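Local coordinates for protein vaginolysin (Gardnerella vaginalis, PDB 5IMY) that probably acts as a secreted pore-forming toxin, a cholesterol-dependent cytolysin that binds cholesterol in host membranes and lyses the cells, at residues Leu29-Leu40 / Thr351-Glu359; Val212-Thr220 / Leu329-Leu339. All blocks are in the same frame, centred on the assembly; numbering follows the deposited sequence.

Interaction 1: residues Leu29-Leu40 / Thr351-Glu359; sequences LWDLQYDKTNIL and TTSFVKDNE
Phe-354, the last residue of strand 347-354, and Lys-356, in the turn after it, hold the chain leaving helix 22-30 against the end of that strand in the antiparallel sheet of the cytolysin core. The lysine is the main tether. Its aliphatic part runs past the last carbonyls of the helix, with CG 3.2 Å from Leu-29 O, and its NZ donates to Leu-32 O at 2.6 Å. The approach is almost head-on, with a C=O...N angle of 173°. Leu-32 lies just past the helix end, and the carbonyl of Trp-30 nearby would probably also favour the ammonium charge. At the other end of the same residue, Lys-356 O meets the rim of the Trp-30 indole in its plane, 3.4 Å from CD1.

Two Asx turns, made by Asp-35 and Asp-357, shape the bends on the two sides. Tyr-34 brings its CE1 over one face of the Phe-354 ring, 3.6 Å from CE1 and off-centre, with the planes inclined at 42°. Its CG sits between the backbone N and the carbonyl carbon (chi1 50°), which turns the phenol in toward the strand. There its OH reaches a water at 2.8 Å, and that water accepts from Lys-356 N at 3.1 Å. Farther along, Lys-36 CB lies 3.7 Å from Phe-354 CE2, and Leu-40 comes at the phenyl from the opposite direction, its CD1 4.2 Å from Phe-354 CZ.

Interaction 2: residues Val212-Thr220 / Leu329-Leu339; sequences VNFKQTYYT and LKALIQEGANL
Leu-329 and Ile-333, one helical turn apart on helix 326-335, rest on Phe-214 of strand 208-223. This is a helix packed on the twisted antiparallel sheet at the core of cholesterol-dependent cytolysins. The helix runs nearly along the strand, at 23° and 10.5 Å between the axes of the two short segments. The disulfide Cys-307 to Cys-322 lies just before it in the chain.

Leu-329 comes first. With CG anti to the backbone N (chi1 174°), its branch carries CD1 to Phe-214, 3.8 Å from CE2, the two side chains crossing at about a right angle. Leu-332 offers its backbone O to Arg-263 of the adjoining strand 263-271. Ile-333 follows, setting CD1 over one face of the Phe-214 ring, 4.3 Å from CD1 of that ring. Its carbonyl O, already used by Gly-336 N, takes a second, weak hydrogen bond from Gln-216 NE2 at 3.3 Å. Gln-216 reaches it with a chain extended beyond CG, while its OE1 bonds weakly to Arg-263, so each end of the amide has a partner, though both bonds are weak.

At Gly-336 the helix has ended, and its carbonyl O accepts from Tyr-218 OH at 2.9 Å. The hydroxyl stands above the carbonyl plane with a C=O...O angle of 104°, a bent approach. Tyr-218 belongs to a classic beta bulge with Tyr-219 opposite Tyr-261, where the strand turns a corner. Leu-339 then slides alongside the Tyr-218 side chain, antiparallel to it. Its CG makes a CH-pi contact over the ring face, 4.1 Å from the centroid. Leu-339 CD1 lies 3.4 Å from Tyr-218 CD1, and its other methyl, CD2, meets the edge of the Tyr-219 ring 4.2 Å from CE2.

Interactions 1 and 2 reach the same large antiparallel sheet from different places: their centres are 32 Å apart, and their nearest atoms, about 7 Å apart, do not touch. The chain runs from one to the other, since helix 326-335 of interaction 2 is the last helix or strand before strand 347-354, which leads into the turn of interaction 1. Strand 253-261 is a further bridge, pairing with both 208-223 and 347-354. Interaction 1 ties residues near the N-terminus to that sheet, whereas interaction 2 lays a helix and its exit loop along it. Of the two, interaction 1 alone has a second subunit within reach, through Thr-37, which packs on Lys-421 of that neighbouring chain.

Interaction 1: residues Leu29-Leu40 / Thr351-Glu359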
loop_
_atom_site.group_PDB
_atom_site.type_symbol
_atom_site.label_atom_id
_atom_site.label_comp_id
_atom_site.label_asym_id
_atom_site.label_seq_id
_atom_site.Cartn_x
_atom_site.Cartn_y
_atom_site.Cartn_z
ATOM N N LEU A 29 -19.543 4.655 52.020
ATOM C CA LEU A 29 -18.427 4.610 51.082
ATOM C C LEU A 29 -18.345 3.268 50.369
ATOM O O LEU A 29 -17.921 3.209 49.210
ATOM C CB LEU A 29 -17.116 4.904 51.812
ATOM C CG LEU A 29 -17.048 6.231 52.574
ATOM C CD1 LEU A 29 -15.669 6.416 53.189
ATOM C CD2 LEU A 29 -17.397 7.410 51.676
ATOM N N TRP A 30 -18.742 2.183 51.039
ATOM C CA TRP A 30 -18.716 0.868 50.405
ATOM C C TRP A 30 -19.836 0.709 49.387
ATOM O O TRP A 30 -19.655 0.024 48.373
ATOM C CB TRP A 30 -18.825 -0.229 51.465
ATOM C CG TRP A 30 -17.540 -0.566 52.161
ATOM C CD1 TRP A 30 -16.279 -0.497 51.642
ATOM C CD2 TRP A 30 -17.395 -1.028 53.508
ATOM N NE1 TRP A 30 -15.360 -0.892 52.582
ATOM C CE2 TRP A 30 -16.018 -1.221 53.738
ATOM C CE3 TRP A 30 -18.296 -1.300 54.542
ATOM C CZ2 TRP A 30 -15.521 -1.671 54.959
ATOM C CZ3 TRP A 30 -17.800 -1.748 55.753
ATOM C CH2 TRP A 30 -16.426 -1.928 55.952
ATOM N N ASP A 31 -20.990 1.323 49.632
ATOM C CA ASP A 31 -22.166 1.136 48.794
ATOM C C ASP A 31 -22.266 2.157 47.668
ATOM O O ASP A 31 -23.301 2.215 46.994
ATOM C CB ASP A 31 -23.432 1.184 49.653
ATOM C CG ASP A 31 -23.456 0.104 50.716
ATOM O OD1 ASP A 31 -22.616 -0.820 50.648
ATOM O OD2 ASP A 31 -24.320 0.174 51.616
ATOM N N LEU A 32 -21.230 2.963 47.449
ATOM C CA LEU A 32 -21.201 3.822 46.274
ATOM C C LEU A 32 -21.205 2.966 45.013
ATOM O O LEU A 32 -20.487 1.967 44.919
ATOM C CB LEU A 32 -19.963 4.719 46.294
ATOM C CG LEU A 32 -19.874 5.767 47.404
ATOM C CD1 LEU A 32 -18.457 6.305 47.490
ATOM C CD2 LEU A 32 -20.862 6.900 47.174
ATOM N N GLN A 33 -22.026 3.358 44.043
ATOM C CA GLN A 33 -22.192 2.615 42.798
ATOM C C GLN A 33 -21.759 3.495 41.634
ATOM O O GLN A 33 -22.478 4.425 41.253
ATOM C CB GLN A 33 -23.639 2.166 42.621
ATOM C CG GLN A 33 -23.946 0.802 43.201
ATOM C CD GLN A 33 -25.427 0.484 43.165
ATOM O OE1 GLN A 33 -26.246 1.233 43.697
ATOM N NE2 GLN A 33 -25.778 -0.626 42.528
ATOM N N TYR A 34 -20.598 3.193 41.059
ATOM C CA TYR A 34 -20.128 3.885 39.871
ATOM C C TYR A 34 -19.396 2.901 38.973
ATOM O O TYR A 34 -18.981 1.821 39.399
ATOM C CB TYR A 34 -19.208 5.063 40.224
ATOM C CG TYR A 34 -18.096 4.708 41.182
ATOM C CD1 TYR A 34 -16.836 4.351 40.716
ATOM C CD2 TYR A 34 -18.307 4.732 42.554
ATOM C CE1 TYR A 34 -15.817 4.027 41.592
ATOM C CE2 TYR A 34 -17.296 4.411 43.438
ATOM C CZ TYR A 34 -16.051 4.059 42.952
ATOM O OH TYR A 34 -15.040 3.738 43.831
ATOM N N ASP A 35 -19.267 3.286 37.706
ATOM C CA ASP A 35 -18.504 2.522 36.723
ATOM C C ASP A 35 -17.090 3.088 36.725
ATOM O O ASP A 35 -16.837 4.152 36.153
ATOM C CB ASP A 35 -19.164 2.619 35.351
ATOM C CG ASP A 35 -18.226 2.248 34.215
ATOM O OD1 ASP A 35 -18.466 2.703 33.077
ATOM O OD2 ASP A 35 -17.251 1.504 34.453
ATOM N N LYS A 36 -16.159 2.382 37.377
ATOM C CA LYS A 36 -14.854 2.985 37.628
ATOM C C LYS A 36 -14.101 3.330 36.349
ATOM O O LYS A 36 -13.053 3.981 36.434
ATOM C CB LYS A 36 -13.938 2.088 38.472
ATOM C CG LYS A 36 -14.544 0.818 39.071
ATOM C CD LYS A 36 -13.482 0.003 39.811
ATOM C CE LYS A 36 -12.268 -0.274 38.928
ATOM N NZ LYS A 36 -12.629 -0.612 37.518
ATOM N N THR A 37 -14.577 2.910 35.175
ATOM C CA THR A 37 -13.908 3.294 33.934
ATOM C C THR A 37 -14.447 4.619 33.402
ATOM O O THR A 37 -13.710 5.605 33.315
ATOM C CB THR A 37 -14.055 2.201 32.870
ATOM O OG1 THR A 37 -13.630 0.942 33.403
ATOM C CG2 THR A 37 -13.196 2.548 31.657
ATOM N N ASN A 38 -15.730 4.657 33.037
ATOM C CA ASN A 38 -16.289 5.871 32.453
ATOM C C ASN A 38 -16.310 7.038 33.430
ATOM O O ASN A 38 -16.519 8.177 32.998
ATOM C CB ASN A 38 -17.704 5.609 31.933
ATOM C CG ASN A 38 -17.707 4.940 30.571
ATOM O OD1 ASN A 38 -17.694 5.611 29.539
ATOM N ND2 ASN A 38 -17.718 3.612 30.563
ATOM N N ILE A 39 -16.096 6.791 34.724
ATOM C CA ILE A 39 -16.116 7.885 35.687
ATOM C C ILE A 39 -14.911 8.796 35.490
ATOM O O ILE A 39 -14.977 9.994 35.788
ATOM C CB ILE A 39 -16.181 7.331 37.125
ATOM C CG1 ILE A 39 -16.553 8.439 38.114
ATOM C CG2 ILE A 39 -14.851 6.702 37.535
ATOM C CD1 ILE A 39 -17.976 8.944 37.966
ATOM N N LEU A 40 -13.798 8.254 34.992
ATOM C CA LEU A 40 -12.569 9.013 34.795
ATOM C C LEU A 40 -12.123 8.993 33.336
ATOM O O LEU A 40 -10.935 9.143 33.042
ATOM C CB LEU A 40 -11.459 8.476 35.699
ATOM C CG LEU A 40 -11.544 8.847 37.182
ATOM C CD1 LEU A 40 -10.531 8.049 37.986
ATOM C CD2 LEU A 40 -11.327 10.339 37.381
ATOM N N THR A 351 -0.166 8.587 41.975
ATOM C CA THR A 351 -1.188 7.593 41.683
ATOM C C THR A 351 -2.338 7.761 42.666
ATOM O O THR A 351 -2.117 8.038 43.849
ATOM C CB THR A 351 -0.620 6.173 41.784
ATOM O OG1 THR A 351 0.501 6.038 40.904
ATOM C CG2 THR A 351 -1.677 5.135 41.419
ATOM N N THR A 352 -3.562 7.599 42.173
ATOM C CA THR A 352 -4.750 7.655 43.009
ATOM C C THR A 352 -5.408 6.283 43.069
ATOM O O THR A 352 -5.374 5.515 42.105
ATOM C CB THR A 352 -5.765 8.680 42.487
ATOM O OG1 THR A 352 -6.306 8.232 41.236
ATOM C CG2 THR A 352 -5.115 10.044 42.304
ATOM N N SER A 353 -6.005 5.987 44.221
ATOM C CA SER A 353 -6.748 4.757 44.431
ATOM C C SER A 353 -8.118 5.101 44.998
ATOM O O SER A 353 -8.274 6.082 45.731
ATOM C CB SER A 353 -6.007 3.809 45.382
ATOM O OG SER A 353 -4.740 3.452 44.860
ATOM N N PHE A 354 -9.111 4.290 44.649
ATOM C CA PHE A 354 -10.467 4.525 45.126
ATOM C C PHE A 354 -10.572 4.212 46.613
ATOM O O PHE A 354 -10.032 3.216 47.096
ATOM C CB PHE A 354 -11.466 3.670 44.347
ATOM C CG PHE A 354 -11.709 4.145 42.942
ATOM C CD1 PHE A 354 -12.417 5.312 42.705
ATOM C CD2 PHE A 354 -11.244 3.418 41.858
ATOM C CE1 PHE A 354 -12.648 5.752 41.416
ATOM C CE2 PHE A 354 -11.472 3.851 40.566
ATOM C CZ PHE A 354 -12.175 5.020 40.344
ATOM N N VAL A 355 -11.281 5.077 47.340
ATOM C CA VAL A 355 -11.478 4.863 48.771
ATOM C C VAL A 355 -12.317 3.614 49.011
ATOM O O VAL A 355 -12.099 2.881 49.983
ATOM C CB VAL A 355 -12.128 6.107 49.406
ATOM C CG1 VAL A 355 -12.481 5.852 50.872
ATOM C CG2 VAL A 355 -11.200 7.308 49.281
ATOM N N LYS A 356 -13.283 3.348 48.129
ATOM C CA LYS A 356 -14.228 2.260 48.360
ATOM C C LYS A 356 -13.510 0.925 48.526
ATOM O O LYS A 356 -13.783 0.176 49.471
ATOM C CB LYS A 356 -15.234 2.189 47.208
ATOM C CG LYS A 356 -16.314 1.124 47.396
ATOM C CD LYS A 356 -16.588 0.342 46.117
ATOM C CE LYS A 356 -17.652 0.999 45.249
ATOM N NZ LYS A 356 -18.712 0.019 44.877
ATOM N N ASP A 357 -12.592 0.604 47.611
ATOM C CA ASP A 357 -11.955 -0.708 47.593
ATOM C C ASP A 357 -10.436 -0.637 47.471
ATOM O O ASP A 357 -9.796 -1.676 47.273
ATOM C CB ASP A 357 -12.521 -1.555 46.448
ATOM C CG ASP A 357 -12.439 -0.853 45.108
ATOM O OD1 ASP A 357 -11.679 0.132 44.999
ATOM O OD2 ASP A 357 -13.134 -1.286 44.164
ATOM N N ASN A 358 -9.842 0.550 47.580
ATOM C CA ASN A 358 -8.392 0.717 47.523
ATOM C C ASN A 358 -7.805 0.266 46.188
ATOM O O ASN A 358 -6.594 0.035 46.086
ATOM C CB ASN A 358 -7.709 -0.030 48.674
ATOM C CG ASN A 358 -8.199 0.428 50.034
ATOM O OD1 ASN A 358 -7.893 1.537 50.472
ATOM N ND2 ASN A 358 -8.959 -0.426 50.710
ATOM N N GLU A 359 -8.635 0.139 45.157
ATOM C CA GLU A 359 -8.152 -0.237 43.836
ATOM C C GLU A 359 -7.556 0.969 43.126
ATOM O O GLU A 359 -8.127 2.062 43.139
ATOM C CB GLU A 359 -9.285 -0.826 42.995
ATOM C CG GLU A 359 -9.361 -2.345 43.030
ATOM C CD GLU A 359 -10.658 -2.877 42.453
ATOM O OE1 GLU A 359 -11.327 -2.136 41.703
ATOM O OE2 GLU A 359 -11.011 -4.037 42.754
HETATM O O HOH W 1 -14.490 5.324 46.107
#

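Interaction 2: residues Val212-Thr220 / Leu329-Leu339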
loop_
_atom_site.group_PDB
_atom_site.type_symbol
_atom_site.label_atom_id
_atom_site.label_comp_id
_atom_site.label_asym_id
_atom_site.label_seq_id
_atom_site.Cartn_x
_atom_site.Cartn_y
_atom_site.Cartn_z
ATOM N N VAL A 212 8.673 12.505 23.689
ATOM C CA VAL A 212 8.957 11.446 24.651
ATOM C C VAL A 212 9.030 12.054 26.044
ATOM O O VAL A 212 9.760 13.024 26.268
ATOM C CB VAL A 212 10.268 10.708 24.314
ATOM C CG1 VAL A 212 10.518 9.576 25.300
ATOM C CG2 VAL A 212 10.225 10.179 22.888
ATOM N N ASN A 213 8.272 11.482 26.975
ATOM C CA ASN A 213 8.309 11.869 28.379
ATOM C C ASN A 213 9.203 10.885 29.122
ATOM O O ASN A 213 8.922 9.684 29.140
ATOM C CB ASN A 213 6.898 11.878 28.973
ATOM C CG ASN A 213 6.864 12.394 30.401
ATOM O OD1 ASN A 213 7.709 13.189 30.810
ATOM N ND2 ASN A 213 5.880 11.938 31.167
ATOM N N PHE A 214 10.282 11.387 29.716
ATOM C CA PHE A 214 11.197 10.565 30.498
ATOM C C PHE A 214 10.949 10.800 31.980
ATOM O O PHE A 214 10.938 11.949 32.437
ATOM C CB PHE A 214 12.656 10.879 30.162
ATOM C CG PHE A 214 13.100 10.350 28.835
ATOM C CD1 PHE A 214 13.479 9.025 28.693
ATOM C CD2 PHE A 214 13.148 11.176 27.726
ATOM C CE1 PHE A 214 13.890 8.535 27.471
ATOM C CE2 PHE A 214 13.560 10.692 26.503
ATOM C CZ PHE A 214 13.932 9.370 26.374
ATOM N N LYS A 215 10.752 9.714 32.723
ATOM C CA LYS A 215 10.566 9.766 34.168
ATOM C C LYS A 215 11.620 8.893 34.828
ATOM O O LYS A 215 11.663 7.680 34.597
ATOM C CB LYS A 215 9.163 9.302 34.562
ATOM C CG LYS A 215 8.130 10.413 34.546
ATOM C CD LYS A 215 6.722 9.876 34.720
ATOM C CE LYS A 215 5.714 11.008 34.764
ATOM N NZ LYS A 215 4.315 10.526 34.612
ATOM N N GLN A 216 12.468 9.514 35.645
ATOM C CA GLN A 216 13.479 8.812 36.426
ATOM C C GLN A 216 13.050 8.865 37.888
ATOM O O GLN A 216 13.069 9.934 38.509
ATOM C CB GLN A 216 14.855 9.439 36.225
ATOM C CG GLN A 216 15.207 9.677 34.764
ATOM C CD GLN A 216 16.666 10.021 34.559
ATOM O OE1 GLN A 216 17.042 11.194 34.520
ATOM N NE2 GLN A 216 17.501 8.997 34.424
ATOM N N THR A 217 12.652 7.718 38.430
ATOM C CA THR A 217 12.153 7.627 39.796
ATOM C C THR A 217 13.261 7.108 40.701
ATOM O O THR A 217 13.758 5.995 40.505
ATOM C CB THR A 217 10.931 6.710 39.869
ATOM O OG1 THR A 217 9.892 7.223 39.027
ATOM C CG2 THR A 217 10.411 6.612 41.302
ATOM N N TYR A 218 13.639 7.913 41.695
ATOM C CA TYR A 218 14.591 7.467 42.705
ATOM C C TYR A 218 13.903 6.662 43.798
ATOM O O TYR A 218 14.410 5.616 44.218
ATOM C CB TYR A 218 15.304 8.668 43.320
ATOM C CG TYR A 218 16.066 9.509 42.323
ATOM C CD1 TYR A 218 16.923 8.929 41.397
ATOM C CD2 TYR A 218 15.920 10.885 42.303
ATOM C CE1 TYR A 218 17.614 9.702 40.483
ATOM C CE2 TYR A 218 16.600 11.666 41.394
ATOM C CZ TYR A 218 17.449 11.071 40.486
ATOM O OH TYR A 218 18.128 11.854 39.584
ATOM N N TYR A 219 12.754 7.136 44.270
ATOM C CA TYR A 219 12.033 6.463 45.339
ATOM C C TYR A 219 10.575 6.887 45.291
ATOM O O TYR A 219 10.213 7.870 44.639
ATOM C CB TYR A 219 12.643 6.777 46.711
ATOM C CG TYR A 219 12.790 8.255 46.995
ATOM C CD1 TYR A 219 11.728 8.997 47.498
ATOM C CD2 TYR A 219 13.993 8.909 46.763
ATOM C CE1 TYR A 219 11.862 10.348 47.759
ATOM C CE2 TYR A 219 14.136 10.258 47.024
ATOM C CZ TYR A 219 13.067 10.973 47.521
ATOM O OH TYR A 219 13.204 12.319 47.780
ATOM N N THR A 220 9.744 6.128 45.999
ATOM C CA THR A 220 8.306 6.343 46.023
ATOM C C THR A 220 7.842 6.436 47.468
ATOM O O THR A 220 8.211 5.599 48.297
ATOM C CB THR A 220 7.572 5.207 45.296
ATOM O OG1 THR A 220 7.909 5.233 43.904
ATOM C CG2 THR A 220 6.060 5.338 45.455
ATOM N N LEU A 329 20.947 14.102 24.661
ATOM C CA LEU A 329 20.004 13.292 25.424
ATOM C C LEU A 329 20.730 12.363 26.389
ATOM O O LEU A 329 20.459 12.369 27.596
ATOM C CB LEU A 329 19.126 12.488 24.466
ATOM C CG LEU A 329 18.171 11.464 25.084
ATOM C CD1 LEU A 329 16.956 12.156 25.680
ATOM C CD2 LEU A 329 17.765 10.432 24.047
ATOM N N LYS A 330 21.661 11.556 25.874
ATOM C CA LYS A 330 22.288 10.529 26.698
ATOM C C LYS A 330 23.076 11.120 27.859
ATOM O O LYS A 330 23.269 10.437 28.872
ATOM C CB LYS A 330 23.191 9.647 25.834
ATOM C CG LYS A 330 22.456 8.992 24.672
ATOM C CD LYS A 330 22.910 7.564 24.422
ATOM C CE LYS A 330 22.450 6.626 25.527
ATOM N NZ LYS A 330 22.443 5.203 25.084
ATOM N N ALA A 331 23.533 12.369 27.745
ATOM C CA ALA A 331 24.160 13.025 28.886
ATOM C C ALA A 331 23.124 13.393 29.942
ATOM O O ALA A 331 23.339 13.166 31.138
ATOM C CB ALA A 331 24.921 14.268 28.428
ATOM N N LEU A 332 21.990 13.956 29.517
ATOM C CA LEU A 332 20.939 14.316 30.464
ATOM C C LEU A 332 20.406 13.094 31.200
ATOM O O LEU A 332 20.035 13.192 32.374
ATOM C CB LEU A 332 19.802 15.035 29.738
ATOM C CG LEU A 332 20.163 16.377 29.092
ATOM C CD1 LEU A 332 19.012 16.886 28.239
ATOM C CD2 LEU A 332 20.539 17.406 30.149
ATOM N N ILE A 333 20.356 11.940 30.532
ATOM C CA ILE A 333 19.918 10.715 31.196
ATOM C C ILE A 333 20.888 10.341 32.307
ATOM O O ILE A 333 20.496 10.150 33.464
ATOM C CB ILE A 333 19.775 9.572 30.173
ATOM C CG1 ILE A 333 18.801 9.951 29.050
ATOM C CG2 ILE A 333 19.327 8.288 30.860
ATOM C CD1 ILE A 333 17.475 10.507 29.521
ATOM N N GLN A 334 22.174 10.230 31.971
ATOM C CA GLN A 334 23.163 9.731 32.916
ATOM C C GLN A 334 23.459 10.712 34.042
ATOM O O GLN A 334 24.086 10.316 35.030
ATOM C CB GLN A 334 24.457 9.384 32.177
ATOM C CG GLN A 334 25.156 8.143 32.707
ATOM C CD GLN A 334 24.296 6.897 32.588
ATOM O OE1 GLN A 334 23.444 6.800 31.704
ATOM N NE2 GLN A 334 24.509 5.942 33.485
ATOM N N GLU A 335 23.035 11.973 33.922
ATOM C CA GLU A 335 23.199 12.908 35.030
ATOM C C GLU A 335 22.213 12.616 36.154
ATOM O O GLU A 335 22.516 12.879 37.324
ATOM C CB GLU A 335 23.040 14.347 34.529
ATOM C CG GLU A 335 22.791 15.390 35.625
ATOM C CD GLU A 335 23.687 16.606 35.500
ATOM O OE1 GLU A 335 24.895 16.433 35.227
ATOM O OE2 GLU A 335 23.185 17.738 35.684
ATOM N N GLY A 336 21.045 12.069 35.830
ATOM C CA GLY A 336 20.031 11.802 36.830
ATOM C C GLY A 336 19.787 10.325 37.058
ATOM O O GLY A 336 18.717 9.931 37.530
ATOM N N ALA A 337 20.776 9.491 36.724
ATOM C CA ALA A 337 20.644 8.059 36.955
ATOM C C ALA A 337 20.711 7.710 38.434
ATOM O O ALA A 337 20.188 6.665 38.835
ATOM C CB ALA A 337 21.736 7.299 36.202
ATOM N N ASN A 338 21.330 8.561 39.249
ATOM C CA ASN A 338 21.523 8.284 40.662
ATOM C C ASN A 338 21.226 9.542 41.461
ATOM O O ASN A 338 21.148 10.648 40.919
ATOM C CB ASN A 338 22.955 7.815 40.956
ATOM C CG ASN A 338 23.665 7.304 39.719
ATOM O OD1 ASN A 338 24.232 8.080 38.950
ATOM N ND2 ASN A 338 23.642 5.992 39.521
ATOM N N LEU A 339 21.059 9.357 42.765
ATOM C CA LEU A 339 20.903 10.480 43.676
ATOM C C LEU A 339 22.285 11.003 44.030
ATOM O O LEU A 339 23.106 10.265 44.583
ATOM C CB LEU A 339 20.160 10.071 44.948
ATOM C CG LEU A 339 18.740 9.506 44.867
ATOM C CD1 LEU A 339 18.747 8.140 44.211
ATOM C CD2 LEU A 339 18.151 9.418 46.271
#